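Nigerythrin (Desulfovibrio vulgaris subsp. vulgaris, PDB 1YUZ) acts as a peroxidase of the rubrerythrin family, reducing peroxide at a hemerythrin-like diiron centre paired with a rubredoxin-like iron centre in each subunit of a homodimer. Local coordinates at the interface of chains A and B. Sequence-based numbering; all coordinates share one arbitrary frame. Chains: chain A/B, Nigerythrin.

Contact 1: the interface of chains A and B. Residues chain A 14-17, 146; chain B 103, 105-106, 160, 163.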
# COMPACT_ATOMS: atom_id res chain seq x y z
N THR A 14 4.85 13.62 10.83
CA THR A 14 3.55 14.11 10.41
C THR A 14 2.62 13.07 9.80
O THR A 14 1.67 13.41 9.09
CB THR A 14 3.70 15.31 9.43
OG1 THR A 14 4.39 14.89 8.25
CG2 THR A 14 4.48 16.44 10.10
N ASN A 15 2.90 11.79 10.05
CA ASN A 15 2.02 10.74 9.54
C ASN A 15 1.41 9.94 10.70
O ASN A 15 1.25 8.73 10.62
CB ASN A 15 2.75 9.82 8.55
CG ASN A 15 4.00 9.17 9.12
OD1 ASN A 15 4.42 9.46 10.24
ND2 ASN A 15 4.60 8.28 8.34
N PHE A 16 1.07 10.65 11.77
CA PHE A 16 0.47 10.02 12.94
C PHE A 16 -1.00 10.37 13.14
O PHE A 16 -1.57 10.09 14.19
CB PHE A 16 1.26 10.37 14.20
CG PHE A 16 2.50 9.54 14.39
CD1 PHE A 16 3.60 9.72 13.56
CD2 PHE A 16 2.55 8.56 15.37
CE1 PHE A 16 4.74 8.94 13.71
CE2 PHE A 16 3.69 7.77 15.53
CZ PHE A 16 4.78 7.96 14.70
N ASN A 17 -1.61 10.98 12.13
CA ASN A 17 -3.03 11.32 12.23
C ASN A 17 -3.82 10.04 12.07
O ASN A 17 -3.43 9.14 11.33
CB ASN A 17 -3.42 12.31 11.14
CG ASN A 17 -2.79 13.67 11.33
OD1 ASN A 17 -2.89 14.26 12.40
ND2 ASN A 17 -2.12 14.17 10.30
N LYS A 146 3.58 1.21 15.09
CA LYS A 146 2.92 1.98 14.04
C LYS A 146 3.84 2.25 12.86
O LYS A 146 3.44 2.09 11.71
CB LYS A 146 2.39 3.29 14.63
CG LYS A 146 1.76 4.26 13.64
CD LYS A 146 2.80 5.19 13.03
CE LYS A 146 2.17 6.33 12.22
NZ LYS A 146 1.52 5.85 10.96
N SER B 103 -5.57 16.05 6.06
CA SER B 103 -4.13 16.07 6.29
C SER B 103 -3.46 15.21 5.23
O SER B 103 -4.00 14.18 4.82
CB SER B 103 -3.79 15.57 7.69
OG SER B 103 -4.25 16.50 8.65
N ASP B 105 -0.98 13.07 5.19
CA ASP B 105 -0.77 11.65 5.46
C ASP B 105 -2.04 10.85 5.26
O ASP B 105 -2.02 9.79 4.64
CB ASP B 105 -0.18 11.45 6.88
CG ASP B 105 -1.13 11.86 7.99
OD1 ASP B 105 -1.83 12.89 7.86
OD2 ASP B 105 -1.15 11.16 9.03
N LEU B 106 -3.17 11.37 5.74
CA LEU B 106 -4.44 10.68 5.57
C LEU B 106 -4.86 10.65 4.10
O LEU B 106 -5.50 9.70 3.66
CB LEU B 106 -5.52 11.33 6.43
CG LEU B 106 -5.32 11.14 7.94
CD1 LEU B 106 -6.42 11.85 8.69
CD2 LEU B 106 -5.30 9.67 8.28
N TYR B 160 4.18 8.09 2.08
CA TYR B 160 3.66 8.15 3.44
C TYR B 160 4.78 7.81 4.42
O TYR B 160 4.96 8.49 5.44
CB TYR B 160 2.51 7.16 3.59
CG TYR B 160 1.88 7.08 4.96
CD1 TYR B 160 0.81 7.90 5.31
CD2 TYR B 160 2.31 6.14 5.89
CE1 TYR B 160 0.17 7.78 6.54
CE2 TYR B 160 1.69 6.01 7.13
CZ TYR B 160 0.62 6.83 7.44
OH TYR B 160 -0.03 6.66 8.64
N ILE B 163 7.16 10.72 4.53
CA ILE B 163 6.46 12.00 4.53
C ILE B 163 7.32 13.15 5.05
O ILE B 163 7.18 14.29 4.60
CB ILE B 163 5.14 11.91 5.33
CG1 ILE B 163 4.30 13.17 5.08
CG2 ILE B 163 5.42 11.73 6.81
CD1 ILE B 163 2.85 13.04 5.50
O HOH W 1 -1.84 8.55 9.13
O HOH W 2 0.46 15.12 7.25
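The N-terminal loop of chain A, A:Thr14 to A:Asn17, lies against the start of helix 104-132 and the C-terminal end of helix 136-161 of chain B, with A:Lys146 of helix 136-161 approaching the B:Tyr160 hydroxyl from the opposite direction. Both helices of chain B belong to the ferritin-like four-helix bundle of the rubrerythrins. The carboxylate of B:Asp105, in the first turn of its helix, receives the loop with both oxygens. OD1 accepts from the amide ND2 of A:Asn17 at 2.8 Å in a nearly straight bond, met on its syn side but out of the carboxylate plane; the two planes stand 60° apart. OD2 takes the backbone N of A:Asn17 on its syn lone pair, 3.1 Å away. The loop backbone places CB of A:Asn15 over one face of the B:Tyr160 ring, toward the rim. With CG between backbone N and carbonyl carbon (chi1 57°), the amide of A:Asn15 is turned so that ND2 reaches the backbone O of B:Tyr160 at 2.9 Å. That donor sits above the carbonyl plane. At the far end of the ring, the phenol OH accepts from A:Lys146 NZ at 2.9 Å. Water 1 joins this OH to B:Asp105 OD2 and A:Asn17 O.

Contact 2: the interface of chains A and B. Residues chain A 1, 15, 146, 150-151, 154; chain B 160-161.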
# COMPACT_ATOMS: atom_id res chain seq x y z
N MET A 1 11.75 3.22 3.54
CA MET A 1 11.76 4.31 4.55
C MET A 1 13.18 4.85 4.73
O MET A 1 14.10 4.11 5.07
CB MET A 1 11.24 3.79 5.89
CG MET A 1 11.14 4.86 6.96
SD MET A 1 10.55 4.19 8.52
CE MET A 1 10.43 5.68 9.49
N ASN A 15 2.90 11.79 10.05
CA ASN A 15 2.02 10.74 9.54
C ASN A 15 1.41 9.94 10.70
O ASN A 15 1.25 8.73 10.62
CB ASN A 15 2.75 9.82 8.55
CG ASN A 15 4.00 9.17 9.12
OD1 ASN A 15 4.42 9.46 10.24
ND2 ASN A 15 4.60 8.28 8.34
N LYS A 146 3.58 1.21 15.09
CA LYS A 146 2.92 1.98 14.04
C LYS A 146 3.84 2.25 12.86
O LYS A 146 3.44 2.09 11.71
CB LYS A 146 2.39 3.29 14.63
CG LYS A 146 1.76 4.26 13.64
CD LYS A 146 2.80 5.19 13.03
CE LYS A 146 2.17 6.33 12.22
NZ LYS A 146 1.52 5.85 10.96
N SER A 150 3.56 0.63 8.44
CA SER A 150 3.49 1.27 7.14
C SER A 150 4.64 0.77 6.25
O SER A 150 4.49 0.71 5.04
CB SER A 150 3.49 2.80 7.28
OG SER A 150 4.58 3.25 8.04
N VAL A 151 5.76 0.40 6.86
CA VAL A 151 6.88 -0.15 6.10
C VAL A 151 6.43 -1.52 5.57
O VAL A 151 6.69 -1.86 4.42
CB VAL A 151 8.14 -0.32 6.98
CG1 VAL A 151 9.17 -1.19 6.27
CG2 VAL A 151 8.74 1.04 7.29
N GLU A 154 4.20 -1.13 2.54
CA GLU A 154 4.95 -0.84 1.33
C GLU A 154 5.66 -2.08 0.82
O GLU A 154 5.67 -2.33 -0.38
CB GLU A 154 5.97 0.28 1.59
CG GLU A 154 6.74 0.67 0.34
CD GLU A 154 7.80 1.72 0.57
OE1 GLU A 154 8.64 1.92 -0.33
OE2 GLU A 154 7.80 2.36 1.65
N TYR B 160 4.18 8.09 2.08
CA TYR B 160 3.66 8.15 3.44
C TYR B 160 4.78 7.81 4.42
O TYR B 160 4.96 8.49 5.44
CB TYR B 160 2.51 7.16 3.59
CG TYR B 160 1.88 7.08 4.96
CD1 TYR B 160 0.81 7.90 5.31
CD2 TYR B 160 2.31 6.14 5.89
CE1 TYR B 160 0.17 7.78 6.54
CE2 TYR B 160 1.69 6.01 7.13
CZ TYR B 160 0.62 6.83 7.44
OH TYR B 160 -0.03 6.66 8.64
N ASN B 161 5.55 6.77 4.12
CA ASN B 161 6.64 6.36 4.99
C ASN B 161 7.73 7.42 5.07
O ASN B 161 8.38 7.57 6.11
CB ASN B 161 7.23 5.04 4.52
CG ASN B 161 6.30 3.88 4.78
OD1 ASN B 161 5.52 3.92 5.73
ND2 ASN B 161 6.37 2.85 3.95
O HOH W 3 7.21 6.88 8.59
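B:Asn161, at the C-terminal end of helix 136-161, inserts its amide against the same helix of chain A, where A:Ser150 meets both its oxygen and its nitrogen and A:Glu154 adds a second acceptor for the nitrogen. This helix carries diiron ligands in the ferritin-like rubrerythrin fold. On the tight side, the hydroxyl OG of A:Ser150 donates to OD1 of B:Asn161 at 2.6 Å, tilted 22° from the carbonyl plane. A:Ser150 keeps OG between its backbone N and carbonyl carbon (chi1 54°), turning the hydroxyl toward that oxygen. The amide ND2 of B:Asn161 serves two acceptors, both close to its own plane. One is the backbone O of A:Ser150, 3.0 Å away and approached from well above its carbonyl plane; the other is OE2 of A:Glu154 at 2.8 Å, through its anti lone pair. These bonds fix which way round the amide is flipped. Beside it, CB of A:Ser150 packs on CE2 of B:Tyr160 at 3.7 Å. The opposite side is looser: water 3 bridges B:Asn161 O and A:Asn15 ND2, while CG of the extended A:Met1 comes no nearer than 4.0 Å to B:Asn161 O. The site ties one subunit's helix end to the midsection of its counterpart and so contributes to the homodimer interface.

Contact 3: the interface of chains A and B. Residues chain A 109, 157, 160-161; chain B 15, 119, 146, 150.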
# COMPACT_ATOMS: atom_id res chain seq x y z
N ILE A 109 -2.24 -8.47 -0.67
CA ILE A 109 -3.19 -7.37 -0.56
C ILE A 109 -3.85 -7.38 0.81
O ILE A 109 -3.99 -6.33 1.44
CB ILE A 109 -4.27 -7.45 -1.67
CG1 ILE A 109 -3.64 -7.20 -3.04
CG2 ILE A 109 -5.40 -6.47 -1.38
CD1 ILE A 109 -3.12 -5.78 -3.24
N LEU A 157 3.13 -4.26 -0.99
CA LEU A 157 2.75 -3.74 -2.30
C LEU A 157 3.89 -3.90 -3.29
O LEU A 157 3.66 -4.20 -4.46
CB LEU A 157 2.34 -2.27 -2.22
CG LEU A 157 0.83 -1.98 -2.29
CD1 LEU A 157 0.27 -2.48 -3.62
CD2 LEU A 157 0.12 -2.66 -1.14
N TYR A 160 3.87 -7.38 -4.39
CA TYR A 160 2.71 -7.60 -5.25
C TYR A 160 3.03 -7.11 -6.67
O TYR A 160 2.77 -7.80 -7.65
CB TYR A 160 1.51 -6.83 -4.69
CG TYR A 160 0.21 -6.96 -5.46
CD1 TYR A 160 -0.71 -7.96 -5.15
CD2 TYR A 160 -0.13 -6.03 -6.43
CE1 TYR A 160 -1.94 -8.02 -5.79
CE2 TYR A 160 -1.36 -6.08 -7.08
CZ TYR A 160 -2.27 -7.08 -6.75
OH TYR A 160 -3.49 -7.08 -7.36
N ASN A 161 3.62 -5.92 -6.78
CA ASN A 161 3.95 -5.38 -8.09
C ASN A 161 4.99 -6.20 -8.83
O ASN A 161 4.97 -6.25 -10.06
CB ASN A 161 4.40 -3.93 -7.97
CG ASN A 161 3.27 -3.01 -7.56
OD1 ASN A 161 2.11 -3.28 -7.87
ND2 ASN A 161 3.60 -1.92 -6.89
N ASN B 15 -0.89 -11.65 -10.49
CA ASN B 15 -1.49 -10.75 -9.50
C ASN B 15 -2.76 -10.13 -10.07
O ASN B 15 -3.08 -8.97 -9.81
CB ASN B 15 -0.49 -9.67 -9.05
CG ASN B 15 0.04 -8.82 -10.19
OD1 ASN B 15 -0.19 -9.12 -11.37
ND2 ASN B 15 0.76 -7.76 -9.85
N THR B 119 -6.94 -2.00 -8.01
CA THR B 119 -6.05 -3.03 -8.53
C THR B 119 -6.38 -4.46 -8.13
O THR B 119 -6.07 -5.39 -8.86
CB THR B 119 -4.58 -2.73 -8.13
OG1 THR B 119 -3.70 -3.37 -9.06
CG2 THR B 119 -4.28 -3.27 -6.74
N LYS B 146 -5.24 -1.48 -14.36
CA LYS B 146 -5.03 -2.31 -13.17
C LYS B 146 -3.57 -2.34 -12.73
O LYS B 146 -3.27 -2.20 -11.55
CB LYS B 146 -5.54 -3.73 -13.45
CG LYS B 146 -5.32 -4.75 -12.34
CD LYS B 146 -3.98 -5.46 -12.49
CE LYS B 146 -3.84 -6.62 -11.50
NZ LYS B 146 -3.63 -6.16 -10.10
N SER B 150 -1.65 -0.57 -8.87
CA SER B 150 -0.86 -1.13 -7.79
C SER B 150 0.46 -0.37 -7.65
O SER B 150 1.02 -0.30 -6.56
CB SER B 150 -0.63 -2.63 -8.00
OG SER B 150 -0.05 -2.91 -9.26
O HOH W 4 2.46 -5.99 -11.43
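A:Tyr160 pushes its ring between A:Ile109 of its own chain and B:Asn15 of the partner, where the ferritin-like helical bundles of two rubrerythrin subunits meet. B:Asn15 CB lies over one face, 3.8 Å above the ring plane and offset toward the rim; A:Ile109 CD1 covers the opposite face, also near the rim. Ring and B:Asn15 amide planes are turned 48° apart, and the bond from B:Asn15 ND2 to A:Tyr160 O is weak. The ring's CE2 rests on B:Ser150 CB at 3.6 Å. At its phenol end, OH accepts from B:Lys146 NZ at 2.9 Å and lies 3.1 Å from B:Asn15 O, to which it can donate. A:Asn161, next along the helix, pairs with B:Ser150: OD1 takes the serine OG at 2.6 Å, and ND2 gives back to the serine's backbone O at 3.1 Å. Water 4 joins A:Asn161 O to B:Asn15 ND2. Further out, B:Thr119 of helix 104-132 positions the lysine. The B:Lys146 chain bends at chi2 (-89°) and again at chi4, bringing NZ back to the threonine, where it donates to the backbone O at 2.8 Å and also to the side-chain OG1. That hydroxyl in turn donates to B:Lys146 O, so threonine and lysine brace each other reciprocally. The acceptors round NZ, the backbone O and OG1 of B:Thr119, may favour the charged form of the lysine.

Contacts 1 and 2 are neighbours, with the centres of their C-alpha atoms about 8 Å apart, and they share A:Asn15, A:Lys146 and B:Tyr160; together they form one continuous strip. Contact 3 lies about 17 Å from contact 2 and about 22 Å from contact 1, between the same C-alpha centres. Its core repeats that of contact 2 with the chains exchanged, as the two-fold axis of the homodimer requires, with A:Ile109, A:Leu157 and B:Thr119 added. Helix 136-161 of both chains takes part in all three, so the same helix that supplies diiron ligands also carries much of the dimer seam.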